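Local coordinates for Acarbose/maltose binding protein GacH (Streptomyces glaucescens, PDB 3K01), which binds acarbose and an acarbose homolog as the solute receptor of an ABC transporter, and probably also binds maltose, at residues L279-P283 against F355-A359; S320-Q326 against T337-V341; T329-L335 against V347-V353. All blocks are in the same frame, centred on the assembly; numbering follows the deposited sequence.

Contact 1: L279-P283 against F355-A359; sequences LGVAP and FFKPA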
ATOM      1  N   LEU A 279      -9.280 -13.103 -15.460  1.00  7.47           N
ATOM      2  CA  LEU A 279      -8.316 -12.559 -14.509  1.00  7.26           C
ATOM      3  C   LEU A 279      -8.437 -13.230 -13.166  1.00  7.17           C
ATOM      4  O   LEU A 279      -9.517 -13.282 -12.594  1.00  8.41           O
ATOM      5  CB  LEU A 279      -8.527 -11.060 -14.346  1.00  7.56           C
ATOM      6  CG  LEU A 279      -7.583 -10.402 -13.316  1.00  8.41           C
ATOM      7  CD1 LEU A 279      -6.102 -10.553 -13.705  1.00  9.82           C
ATOM      8  CD2 LEU A 279      -7.961  -8.950 -13.137  1.00 10.83           C
ATOM      9  N   GLY A 280      -7.315 -13.730 -12.664  1.00  7.24           N
ATOM     10  CA  GLY A 280      -7.249 -14.190 -11.290  1.00  7.67           C
ATOM     11  C   GLY A 280      -6.280 -13.332 -10.516  1.00  6.60           C
ATOM     12  O   GLY A 280      -5.323 -12.758 -11.087  1.00  6.65           O
ATOM     13  N   VAL A 281      -6.512 -13.251  -9.210  1.00  7.24           N
ATOM     14  CA  VAL A 281      -5.607 -12.543  -8.300  1.00  6.58           C
ATOM     15  C   VAL A 281      -5.382 -13.416  -7.086  1.00  7.65           C
ATOM     16  O   VAL A 281      -6.345 -13.956  -6.517  1.00  8.84           O
ATOM     17  CB  VAL A 281      -6.176 -11.166  -7.893  1.00  7.49           C
ATOM     18  CG1 VAL A 281      -5.231 -10.452  -6.962  1.00  8.03           C
ATOM     19  CG2 VAL A 281      -6.413 -10.291  -9.127  1.00  8.13           C
ATOM     20  N   ALA A 282      -4.114 -13.557  -6.701  1.00  6.95           N
ATOM     21  CA  ALA A 282      -3.707 -14.387  -5.569  1.00  7.86           C
ATOM     22  C   ALA A 282      -2.702 -13.591  -4.720  1.00  7.49           C
ATOM     23  O   ALA A 282      -2.187 -12.580  -5.151  1.00  7.10           O
ATOM     24  CB  ALA A 282      -3.070 -15.671  -6.069  1.00  8.21           C
ATOM     25  N   PRO A 283      -2.409 -14.057  -3.497  1.00  7.10           N
ATOM     26  CA  PRO A 283      -1.333 -13.413  -2.758  1.00  7.25           C
ATOM     27  C   PRO A 283      -0.011 -13.511  -3.513  1.00  7.45           C
ATOM     28  O   PRO A 283       0.193 -14.439  -4.319  1.00  7.36           O
ATOM     29  CB  PRO A 283      -1.273 -14.223  -1.452  1.00  7.96           C
ATOM     30  CG  PRO A 283      -2.635 -14.800  -1.307  1.00  9.23           C
ATOM     31  CD  PRO A 283      -3.042 -15.134  -2.719  1.00  8.29           C
ATOM     32  N   PHE A 355     -11.065 -10.119  -5.186  1.00  7.82           N
ATOM     33  CA  PHE A 355      -9.718 -10.234  -5.746  1.00  7.84           C
ATOM     34  C   PHE A 355      -8.626 -10.114  -4.698  1.00  7.45           C
ATOM     35  O   PHE A 355      -7.643 -10.858  -4.777  1.00  8.74           O
ATOM     36  CB  PHE A 355      -9.442  -9.163  -6.794  1.00  8.25           C
ATOM     37  CG  PHE A 355     -10.016  -9.420  -8.167  1.00  7.35           C
ATOM     38  CD1 PHE A 355      -9.879 -10.661  -8.784  1.00 10.91           C
ATOM     39  CD2 PHE A 355     -10.599  -8.379  -8.881  1.00 10.32           C
ATOM     40  CE1 PHE A 355     -10.357 -10.866 -10.082  1.00 10.21           C
ATOM     41  CE2 PHE A 355     -11.100  -8.595 -10.194  1.00  9.14           C
ATOM     42  CZ  PHE A 355     -10.952  -9.828 -10.769  1.00 10.29           C
ATOM     43  N   PHE A 356      -8.771  -9.188  -3.739  1.00  7.47           N
ATOM     44  CA  PHE A 356      -7.636  -8.751  -2.907  1.00  6.88           C
ATOM     45  C   PHE A 356      -7.595  -9.123  -1.465  1.00  6.90           C
ATOM     46  O   PHE A 356      -6.556  -8.971  -0.838  1.00  7.49           O
ATOM     47  CB  PHE A 356      -7.413  -7.236  -3.009  1.00  7.44           C
ATOM     48  CG  PHE A 356      -6.722  -6.852  -4.272  1.00  6.61           C
ATOM     49  CD1 PHE A 356      -5.336  -6.809  -4.364  1.00  9.49           C
ATOM     50  CD2 PHE A 356      -7.473  -6.616  -5.400  1.00  8.19           C
ATOM     51  CE1 PHE A 356      -4.729  -6.498  -5.606  1.00  9.99           C
ATOM     52  CE2 PHE A 356      -6.867  -6.299  -6.602  1.00 10.17           C
ATOM     53  CZ  PHE A 356      -5.498  -6.253  -6.683  1.00 10.26           C
ATOM     54  N   LYS A 357      -8.698  -9.579  -0.884  1.00  7.33           N
ATOM     55  CA  LYS A 357      -8.623  -9.838   0.541  1.00  7.91           C
ATOM     56  C   LYS A 357      -7.560 -10.882   0.936  1.00  7.51           C
ATOM     57  O   LYS A 357      -6.822 -10.653   1.901  1.00  7.62           O
ATOM     58  CB  LYS A 357      -9.990 -10.095   1.165  1.00  8.29           C
ATOM     59  CG  LYS A 357      -9.971 -10.165   2.719  1.00 10.08           C
ATOM     60  CD  LYS A 357      -9.196  -9.004   3.380  1.00 10.96           C
ATOM     61  CE  LYS A 357      -9.538  -8.802   4.852  1.00 12.96           C
ATOM     62  NZ  LYS A 357      -9.371  -9.989   5.670  1.00 14.65           N
ATOM     63  N   PRO A 358      -7.446 -12.011   0.208  1.00  7.80           N
ATOM     64  CA  PRO A 358      -6.363 -12.915   0.589  1.00  7.96           C
ATOM     65  C   PRO A 358      -4.974 -12.269   0.507  1.00  7.69           C
ATOM     66  O   PRO A 358      -4.117 -12.513   1.357  1.00  8.89           O
ATOM     67  CB  PRO A 358      -6.520 -14.080  -0.409  1.00  8.81           C
ATOM     68  CG  PRO A 358      -8.012 -14.065  -0.726  1.00  8.40           C
ATOM     69  CD  PRO A 358      -8.327 -12.597  -0.833  1.00  7.64           C
ATOM     70  N   ALA A 359      -4.764 -11.407  -0.488  1.00  7.60           N
ATOM     71  CA  ALA A 359      -3.493 -10.673  -0.580  1.00  7.65           C
ATOM     72  C   ALA A 359      -3.309  -9.714   0.601  1.00  7.73           C
ATOM     73  O   ALA A 359      -2.230  -9.615   1.194  1.00  7.76           O
ATOM     74  CB  ALA A 359      -3.442  -9.916  -1.900  1.00  8.25           C
TER
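The carbonyl oxygen of Phe355 lies against the side chain of Val281, 3.3 Å from its CG1 and 3.5 Å from its CB. A regular helix would offer this oxygen to the N-H of Ala359, but the helix kinks here: the ring nitrogen of Pro358 has no hydrogen to give, and neither it nor Ala359 N bonds back to the preceding turn. The valine methyls turn to different rings. CG2 reaches Phe355 CD1 at 3.5 Å, while CG1, anti to the valine N (chi1 -180°), sits over one face of the Phe356 ring in a CH-pi contact, 4.3 Å from the centroid and 13° off the normal. In the solute-binding protein fold this is helix-on-sheet packing: helix 351-360 lies on strand 279-283, whose neighbour in the sheet, strand 132-148, supplies Ala144, which touches both Val281 and Phe356. Further along the Phe355 ring, Leu279 O approaches the edge near the ring plane, 3.6 Å from CE1, and Leu279 CD2 touches CZ at 3.9 Å. At the other end two prolines meet, Pro283 CG standing 4.1 Å from Pro358 CB, with Ala359 beside them.

Contact 2: S320-Q326 against T337-V341; sequences SSAKVQQ and TRTSV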
ATOM      1  N   SER A 320     -13.851   7.075   9.770  1.00  8.28           N
ATOM      2  CA  SER A 320     -13.245   5.748   9.979  0.50  8.51           C
ATOM      3  C   SER A 320     -14.275   4.691  10.369  1.00  8.57           C
ATOM      4  O   SER A 320     -13.936   3.510  10.485  1.00  9.09           O
ATOM      5  CB  SER A 320     -12.151   5.839  11.055  0.50  8.70           C
ATOM      6  OG  SER A 320     -11.435   4.616  11.225  0.50  7.90           O
ATOM      7  N   SER A 321     -15.521   5.115  10.576  1.00  8.39           N
ATOM      8  CA  SER A 321     -16.563   4.221  11.100  1.00  8.77           C
ATOM      9  C   SER A 321     -16.917   3.078  10.146  1.00  8.89           C
ATOM     10  O   SER A 321     -16.738   3.199   8.916  1.00  9.24           O
ATOM     11  CB  SER A 321     -17.838   5.018  11.431  1.00  9.28           C
ATOM     12  OG  SER A 321     -18.485   5.467  10.247  1.00  9.84           O
ATOM     13  N   ALA A 322     -17.451   1.997  10.703  1.00  9.43           N
ATOM     14  CA  ALA A 322     -17.867   0.888   9.863  1.00  9.57           C
ATOM     15  C   ALA A 322     -18.859   1.344   8.809  1.00 10.45           C
ATOM     16  O   ALA A 322     -18.795   0.919   7.649  1.00 10.51           O
ATOM     17  CB  ALA A 322     -18.465  -0.225  10.700  1.00  9.91           C
ATOM     18  N   LYS A 323     -19.803   2.194   9.192  1.00 10.65           N
ATOM     19  CA  LYS A 323     -20.802   2.628   8.232  1.00 10.65           C
ATOM     20  C   LYS A 323     -20.170   3.334   7.030  1.00  9.97           C
ATOM     21  O   LYS A 323     -20.505   3.029   5.878  1.00 10.11           O
ATOM     22  CB  LYS A 323     -21.840   3.518   8.925  1.00 12.12           C
ATOM     23  CG  LYS A 323     -22.971   3.949   8.008  1.00 15.92           C
ATOM     24  CD  LYS A 323     -23.906   4.922   8.747  1.00 21.29           C
ATOM     25  CE  LYS A 323     -24.992   5.456   7.829  1.00 24.28           C
ATOM     26  NZ  LYS A 323     -25.921   6.351   8.584  1.00 28.66           N
ATOM     27  N   VAL A 324     -19.270   4.271   7.294  1.00  8.99           N
ATOM     28  CA  VAL A 324     -18.595   4.983   6.204  1.00  9.11           C
ATOM     29  C   VAL A 324     -17.666   4.067   5.381  1.00  8.48           C
ATOM     30  O   VAL A 324     -17.656   4.161   4.159  1.00  8.43           O
ATOM     31  CB  VAL A 324     -17.883   6.245   6.697  1.00  8.75           C
ATOM     32  CG1 VAL A 324     -17.048   6.888   5.593  1.00  9.16           C
ATOM     33  CG2 VAL A 324     -18.927   7.259   7.225  1.00 10.23           C
ATOM     34  N   GLN A 325     -16.951   3.157   6.032  1.00  8.00           N
ATOM     35  CA  GLN A 325     -16.094   2.213   5.311  1.00  8.29           C
ATOM     36  C   GLN A 325     -16.912   1.327   4.394  1.00  8.49           C
ATOM     37  O   GLN A 325     -16.497   1.057   3.244  1.00  8.40           O
ATOM     38  CB  GLN A 325     -15.274   1.381   6.299  1.00  7.88           C
ATOM     39  CG  GLN A 325     -14.243   2.234   7.055  1.00  7.92           C
ATOM     40  CD  GLN A 325     -13.044   1.461   7.543  1.00  8.26           C
ATOM     41  OE1 GLN A 325     -12.241   1.985   8.341  1.00 12.95           O
ATOM     42  NE2 GLN A 325     -12.874   0.262   7.073  1.00  7.39           N
ATOM     43  N   GLN A 326     -18.087   0.903   4.855  1.00  8.96           N
ATOM     44  CA  GLN A 326     -18.974   0.095   4.016  1.00  8.61           C
ATOM     45  C   GLN A 326     -19.448   0.863   2.809  1.00  8.83           C
ATOM     46  O   GLN A 326     -19.396   0.367   1.698  1.00  9.04           O
ATOM     47  CB  GLN A 326     -20.170  -0.377   4.827  1.00  9.69           C
ATOM     48  CG  GLN A 326     -21.188  -1.148   3.986  1.00 10.12           C
ATOM     49  CD  GLN A 326     -22.406  -1.520   4.788  1.00 12.13           C
ATOM     50  OE1 GLN A 326     -22.338  -1.680   6.009  1.00 12.17           O
ATOM     51  NE2 GLN A 326     -23.529  -1.671   4.102  1.00 12.35           N
ATOM     52  N   THR A 337     -10.559  -1.162   6.325  1.00  7.91           N
ATOM     53  CA  THR A 337      -9.643  -1.636   7.344  1.00  8.22           C
ATOM     54  C   THR A 337     -10.354  -2.343   8.473  1.00  8.45           C
ATOM     55  O   THR A 337      -9.718  -3.056   9.247  1.00  9.21           O
ATOM     56  CB  THR A 337      -8.835  -0.505   7.937  1.00  7.64           C
ATOM     57  OG1 THR A 337      -9.720   0.414   8.616  1.00  8.68           O
ATOM     58  CG2 THR A 337      -8.082   0.221   6.852  1.00  8.04           C
ATOM     59  N   ARG A 338     -11.658  -2.190   8.583  1.00  9.13           N
ATOM     60  CA  ARG A 338     -12.414  -2.809   9.704  1.00 10.10           C
ATOM     61  C   ARG A 338     -12.807  -4.238   9.389  1.00 10.58           C
ATOM     62  O   ARG A 338     -13.429  -4.473   8.409  1.00  9.54           O
ATOM     63  CB  ARG A 338     -13.661  -1.983   9.984  1.00 10.90           C
ATOM     64  CG  ARG A 338     -13.347  -0.708  10.768  1.00 11.41           C
ATOM     65  CD  ARG A 338     -14.614   0.091  11.054  1.00 11.76           C
ATOM     66  NE  ARG A 338     -14.325   1.233  11.897  1.00 12.55           N
ATOM     67  CZ  ARG A 338     -14.242   1.138  13.196  1.00 14.32           C
ATOM     68  NH1 ARG A 338     -14.724   0.117  13.830  1.00 14.53           N
ATOM     69  NH2 ARG A 338     -13.727   2.109  13.869  1.00 16.15           N
ATOM     70  N   THR A 339     -12.433  -5.169  10.240  1.00 11.08           N
ATOM     71  CA  THR A 339     -12.716  -6.570   9.968  1.00 12.17           C
ATOM     72  C   THR A 339     -14.221  -6.827   9.853  1.00 12.15           C
ATOM     73  O   THR A 339     -14.659  -7.627   9.024  1.00 12.77           O
ATOM     74  CB  THR A 339     -12.056  -7.498  11.004  1.00 12.87           C
ATOM     75  OG1 THR A 339     -12.623  -7.245  12.290  1.00 14.70           O
ATOM     76  CG2 THR A 339     -10.568  -7.259  11.074  1.00 14.14           C
ATOM     77  N   SER A 340     -15.008  -6.107  10.639  1.00 12.62           N
ATOM     78  CA  SER A 340     -16.464  -6.272  10.628  1.00 13.17           C
ATOM     79  C   SER A 340     -17.059  -5.948   9.276  1.00 12.51           C
ATOM     80  O   SER A 340     -18.065  -6.564   8.864  1.00 13.55           O
ATOM     81  CB  SER A 340     -17.134  -5.395  11.696  1.00 14.14           C
ATOM     82  OG  SER A 340     -16.992  -3.999  11.427  1.00 17.07           O
ATOM     83  N   VAL A 341     -16.461  -4.986   8.565  1.00 10.85           N
ATOM     84  CA  VAL A 341     -17.057  -4.523   7.322  1.00 10.31           C
ATOM     85  C   VAL A 341     -16.957  -5.594   6.231  1.00  9.99           C
ATOM     86  O   VAL A 341     -17.823  -5.696   5.370  1.00  9.45           O
ATOM     87  CB  VAL A 341     -16.411  -3.191   6.889  1.00 10.08           C
ATOM     88  CG1 VAL A 341     -16.923  -2.720   5.543  1.00  9.93           C
ATOM     89  CG2 VAL A 341     -16.709  -2.119   7.950  1.00 10.71           C
TER
HETATM   90  O   HOH W   1     -11.099   4.111  13.976  1.00 17.69           O
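Arg338 NE donates a short, nearly straight hydrogen bond to Ser320 O, 2.7 Å long with an angle of 170° at the hydrogen. The oxygen sits at the edge of the guanidinium, close to its plane, and an arginine chain extended from CG to NE delivers the group to it. On the way the chain passes along the start of helix 322-332, where Arg338 CD lies 3.9 Å from Ala322 CB. The same methyl is met by Val341 CG2 at 3.8 Å. The other valine branch, CG1, anti to the backbone N (chi1 176°), rests 3.8 Å from Gln326 CA, so Val341 spans one turn of the helix.

Behind this first shell, Ser321 fixes the helix start as N-cap: its OG accepts from Val324 N at 3.3 Å, and it also bonds to Tyr318 O. Arg338 has a second anchor, a salt bridge from NH1 to Asp118, whose carboxylate also bonds Ser340 OG. With Ser320 O near the C-terminal end of helix 309-320, the arginine charge would probably be favoured there. The contact thus folds the loop after helix 322-332 back along that helix's first turns, close to the junction with helix 309-320, with strand 132-148 beside Ser320 and Thr337 and helix 345-348 touching Val341.

Contact 3: T329-L335 against V347-V353; sequences TEKLSLL and VADNEMV
Asn350 and Ser333 supply the one direct hydrogen bond across this contact. Asn350 ND2 donates to Ser333 OG over 3.0 Å, almost straight at 173° and only 4° out of the amide plane. Further polar bonds hold each partner in place. Asn350 is the N-cap of helix 351-360: with CG anti to its N (chi1 175°), OD1 turns back over the first turn and accepts from Val353 N at 3.2 Å, on a lone pair, and more weakly from Met352 N. On the other segment, Thr329 OG1 donates to Leu334 O at 2.8 Å, the donor lying nearly along the C=O axis, which ties the end of helix 322-332 to the chain that leaves it at Ser333, a residue of positive phi. A water 2.7 Å from Ser333 OG adds a weak link to Met352 N.

Apolar contacts accompany these bonds. Thr329 CG2 packs 3.7 Å from Asn350 CG, 4.1 Å from Val347 CG1 and 4.0 Å from Val353 CG2, facing one helix end and the next helix start at once. Leu335 CD2 meets the same Val353 CG2 at 3.9 Å. Met352 CB and CG lie against Ser333 O, with CG also near Leu335 CD2.

Since both ends of the Asn350 amide are bonded, its rotation is fixed, and the capping of one helix is coupled directly to the turn that terminates another.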
ATOM      1  N   THR A 329     -16.672   1.113   0.188  1.00  8.45           N
ATOM      2  CA  THR A 329     -16.518  -0.076  -0.654  1.00  8.88           C
ATOM      3  C   THR A 329     -17.651  -0.186  -1.676  1.00  9.63           C
ATOM      4  O   THR A 329     -17.393  -0.465  -2.857  1.00  9.80           O
ATOM      5  CB  THR A 329     -16.422  -1.349   0.190  1.00  9.02           C
ATOM      6  OG1 THR A 329     -15.298  -1.221   1.084  1.00 10.78           O
ATOM      7  CG2 THR A 329     -16.258  -2.588  -0.695  1.00  9.33           C
ATOM      8  N   GLU A 330     -18.887   0.025  -1.233  1.00 10.15           N
ATOM      9  CA  GLU A 330     -20.027  -0.153  -2.129  1.00 11.39           C
ATOM     10  C   GLU A 330     -19.944   0.802  -3.301  1.00 11.82           C
ATOM     11  O   GLU A 330     -20.298   0.441  -4.423  1.00 12.88           O
ATOM     12  CB  GLU A 330     -21.344   0.038  -1.366  1.00 11.92           C
ATOM     13  CG  GLU A 330     -21.624  -1.087  -0.375  1.00 12.79           C
ATOM     14  CD  GLU A 330     -22.755  -0.764   0.586  1.00 14.63           C
ATOM     15  OE1 GLU A 330     -23.042   0.444   0.773  1.00 16.76           O
ATOM     16  OE2 GLU A 330     -23.312  -1.712   1.188  1.00 14.00           O
ATOM     17  N   LYS A 331     -19.485   2.015  -3.062  1.00 10.65           N
ATOM     18  CA  LYS A 331     -19.460   3.051  -4.093  1.00 12.12           C
ATOM     19  C   LYS A 331     -18.164   3.104  -4.890  1.00 11.40           C
ATOM     20  O   LYS A 331     -18.183   3.444  -6.077  1.00 12.98           O
ATOM     21  CB  LYS A 331     -19.751   4.433  -3.485  1.00 12.12           C
ATOM     22  CG  LYS A 331     -21.129   4.537  -2.832  1.00 14.41           C
ATOM     23  CD  LYS A 331     -21.315   5.823  -2.029  1.00 17.06           C
ATOM     24  CE  LYS A 331     -22.673   5.874  -1.346  1.00 23.15           C
ATOM     25  NZ  LYS A 331     -23.149   7.290  -1.270  1.00 27.21           N
ATOM     26  N   LEU A 332     -17.037   2.781  -4.251  1.00  9.69           N
ATOM     27  CA  LEU A 332     -15.721   3.007  -4.839  1.00  9.89           C
ATOM     28  C   LEU A 332     -14.841   1.770  -4.905  1.00  9.28           C
ATOM     29  O   LEU A 332     -13.771   1.835  -5.480  1.00  9.52           O
ATOM     30  CB  LEU A 332     -14.970   4.083  -4.039  1.00 10.09           C
ATOM     31  CG  LEU A 332     -15.673   5.440  -3.925  1.00 10.63           C
ATOM     32  CD1 LEU A 332     -14.822   6.373  -3.076  1.00 11.22           C
ATOM     33  CD2 LEU A 332     -15.920   6.029  -5.340  1.00 12.20           C
ATOM     34  N   SER A 333     -15.240   0.690  -4.238  1.00  9.40           N
ATOM     35  CA  SER A 333     -14.486  -0.569  -4.211  1.00  9.54           C
ATOM     36  C   SER A 333     -13.104  -0.424  -3.571  1.00 10.50           C
ATOM     37  O   SER A 333     -12.197  -1.213  -3.855  1.00 11.25           O
ATOM     38  CB  SER A 333     -14.359  -1.151  -5.622  1.00  9.71           C
ATOM     39  OG  SER A 333     -15.651  -1.486  -6.100  1.00 10.49           O
ATOM     40  N   LEU A 334     -12.940   0.563  -2.687  1.00  8.90           N
ATOM     41  CA  LEU A 334     -11.735   0.641  -1.859  1.00  9.26           C
ATOM     42  C   LEU A 334     -11.845  -0.330  -0.719  1.00  8.32           C
ATOM     43  O   LEU A 334     -12.943  -0.592  -0.212  1.00 10.13           O
ATOM     44  CB  LEU A 334     -11.522   2.063  -1.351  1.00  9.03           C
ATOM     45  CG  LEU A 334     -11.267   3.094  -2.442  1.00  9.20           C
ATOM     46  CD1 LEU A 334     -11.250   4.504  -1.859  1.00 11.38           C
ATOM     47  CD2 LEU A 334      -9.968   2.768  -3.212  1.00 13.61           C
ATOM     48  N   LEU A 335     -10.717  -0.854  -0.272  1.00  7.98           N
ATOM     49  CA  LEU A 335     -10.737  -1.957   0.682  1.00  7.46           C
ATOM     50  C   LEU A 335     -10.768  -1.432   2.123  1.00  7.41           C
ATOM     51  O   LEU A 335      -9.931  -0.625   2.496  1.00  8.18           O
ATOM     52  CB  LEU A 335      -9.510  -2.871   0.488  1.00  7.79           C
ATOM     53  CG  LEU A 335      -9.358  -3.398  -0.942  1.00  7.35           C
ATOM     54  CD1 LEU A 335      -8.002  -4.044  -1.126  1.00 10.85           C
ATOM     55  CD2 LEU A 335     -10.487  -4.394  -1.288  1.00 10.83           C
ATOM     56  N   VAL A 347     -20.107  -6.165   0.783  1.00  9.99           N
ATOM     57  CA  VAL A 347     -18.657  -5.978   0.835  1.00  9.49           C
ATOM     58  C   VAL A 347     -17.983  -7.290   0.476  1.00  9.59           C
ATOM     59  O   VAL A 347     -17.099  -7.324  -0.385  1.00  9.09           O
ATOM     60  CB  VAL A 347     -18.212  -5.431   2.184  1.00  9.39           C
ATOM     61  CG1 VAL A 347     -16.681  -5.402   2.273  1.00  9.45           C
ATOM     62  CG2 VAL A 347     -18.803  -4.023   2.384  1.00 10.26           C
ATOM     63  N   ALA A 348     -18.424  -8.381   1.088  1.00  9.13           N
ATOM     64  CA  ALA A 348     -17.860  -9.695   0.826  1.00  9.84           C
ATOM     65  C   ALA A 348     -17.946 -10.084  -0.634  1.00  9.87           C
ATOM     66  O   ALA A 348     -17.070 -10.810  -1.128  1.00  9.87           O
ATOM     67  CB  ALA A 348     -18.580 -10.714   1.655  1.00 10.31           C
ATOM     68  N   ASP A 349     -18.985  -9.642  -1.338  1.00  9.21           N
ATOM     69  CA  ASP A 349     -19.107  -9.973  -2.757  1.00  9.97           C
ATOM     70  C   ASP A 349     -18.640  -8.879  -3.710  1.00  9.91           C
ATOM     71  O   ASP A 349     -18.837  -8.970  -4.911  1.00 10.31           O
ATOM     72  CB  ASP A 349     -20.508 -10.502  -3.108  1.00 12.33           C
ATOM     73  CG  ASP A 349     -21.565  -9.447  -3.029  1.00 15.13           C
ATOM     74  OD1 ASP A 349     -21.256  -8.252  -2.879  1.00 15.81           O
ATOM     75  OD2 ASP A 349     -22.769  -9.837  -3.117  1.00 21.19           O
ATOM     76  N   ASN A 350     -18.008  -7.843  -3.169  1.00  9.29           N
ATOM     77  CA  ASN A 350     -17.454  -6.784  -4.010  1.00  9.16           C
ATOM     78  C   ASN A 350     -16.301  -7.333  -4.859  1.00  8.60           C
ATOM     79  O   ASN A 350     -15.466  -8.076  -4.355  1.00  7.89           O
ATOM     80  CB  ASN A 350     -17.014  -5.605  -3.122  1.00  9.70           C
ATOM     81  CG  ASN A 350     -16.318  -4.526  -3.896  1.00  8.61           C
ATOM     82  OD1 ASN A 350     -15.096  -4.619  -4.137  1.00 10.07           O
ATOM     83  ND2 ASN A 350     -17.057  -3.524  -4.332  1.00  8.30           N
ATOM     84  N   GLU A 351     -16.244  -6.948  -6.132  1.00  8.65           N
ATOM     85  CA  GLU A 351     -15.209  -7.497  -7.034  1.00 10.11           C
ATOM     86  C   GLU A 351     -13.777  -7.319  -6.480  1.00  8.53           C
ATOM     87  O   GLU A 351     -12.952  -8.236  -6.515  1.00  8.18           O
ATOM     88  CB  GLU A 351     -15.312  -6.869  -8.441  1.00 11.29           C
ATOM     89  CG  GLU A 351     -14.235  -7.459  -9.397  1.00 15.39           C
ATOM     90  CD  GLU A 351     -14.280  -7.017 -10.866  1.00 16.68           C
ATOM     91  OE1 GLU A 351     -13.968  -5.854 -11.151  1.00 18.70           O
ATOM     92  OE2 GLU A 351     -14.559  -7.883 -11.742  1.00 24.61           O
ATOM     93  N   MET A 352     -13.498  -6.136  -5.964  0.50  7.94           N
ATOM     94  CA  MET A 352     -12.145  -5.858  -5.482  0.50  6.97           C
ATOM     95  C   MET A 352     -11.822  -6.592  -4.180  0.50  7.28           C
ATOM     96  O   MET A 352     -10.698  -7.059  -3.976  0.50  6.89           O
ATOM     97  CB  MET A 352     -11.962  -4.358  -5.332  0.50  7.70           C
ATOM     98  CG  MET A 352     -10.521  -3.958  -5.236  0.50  5.15           C
ATOM     99  SD  MET A 352      -9.660  -4.121  -6.830  0.50  7.37           S
ATOM    100  CE  MET A 352     -10.169  -2.653  -7.721  0.50  8.44           C
ATOM    101  N   VAL A 353     -12.819  -6.722  -3.299  1.00  7.55           N
ATOM    102  CA  VAL A 353     -12.649  -7.470  -2.070  1.00  7.35           C
ATOM    103  C   VAL A 353     -12.385  -8.941  -2.410  1.00  7.63           C
ATOM    104  O   VAL A 353     -11.509  -9.587  -1.838  1.00  7.14           O
ATOM    105  CB  VAL A 353     -13.896  -7.316  -1.198  1.00  7.31           C
ATOM    106  CG1 VAL A 353     -13.852  -8.283  -0.057  1.00  8.62           C
ATOM    107  CG2 VAL A 353     -13.991  -5.893  -0.696  1.00  8.44           C
TER
HETATM  108  O   HOH W   2     -15.448  -3.778  -7.554  1.00 28.54           O

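In the fold
The three contacts form a chain of packing around helices 322-332 and 351-360. Contact 3 is the middle member: its centre is 11 Å from that of contact 2 and 13 Å from that of contact 1, whereas contacts 1 and 2 are centred 20 Å apart and do not touch. Phe356 CB of contact 1 meets Leu335 CD1 of contact 3 at 3.8 Å, and both contacts draw on helix 351-360. Contacts 2 and 3 share helix 322-332 and alternate along the sequence; Gln326 CG of contact 2 lies 4.1 Å from Val347 CG2 of contact 3. Together they knit helices and loops of residues 320-359 to strands 132-148 and 279-283.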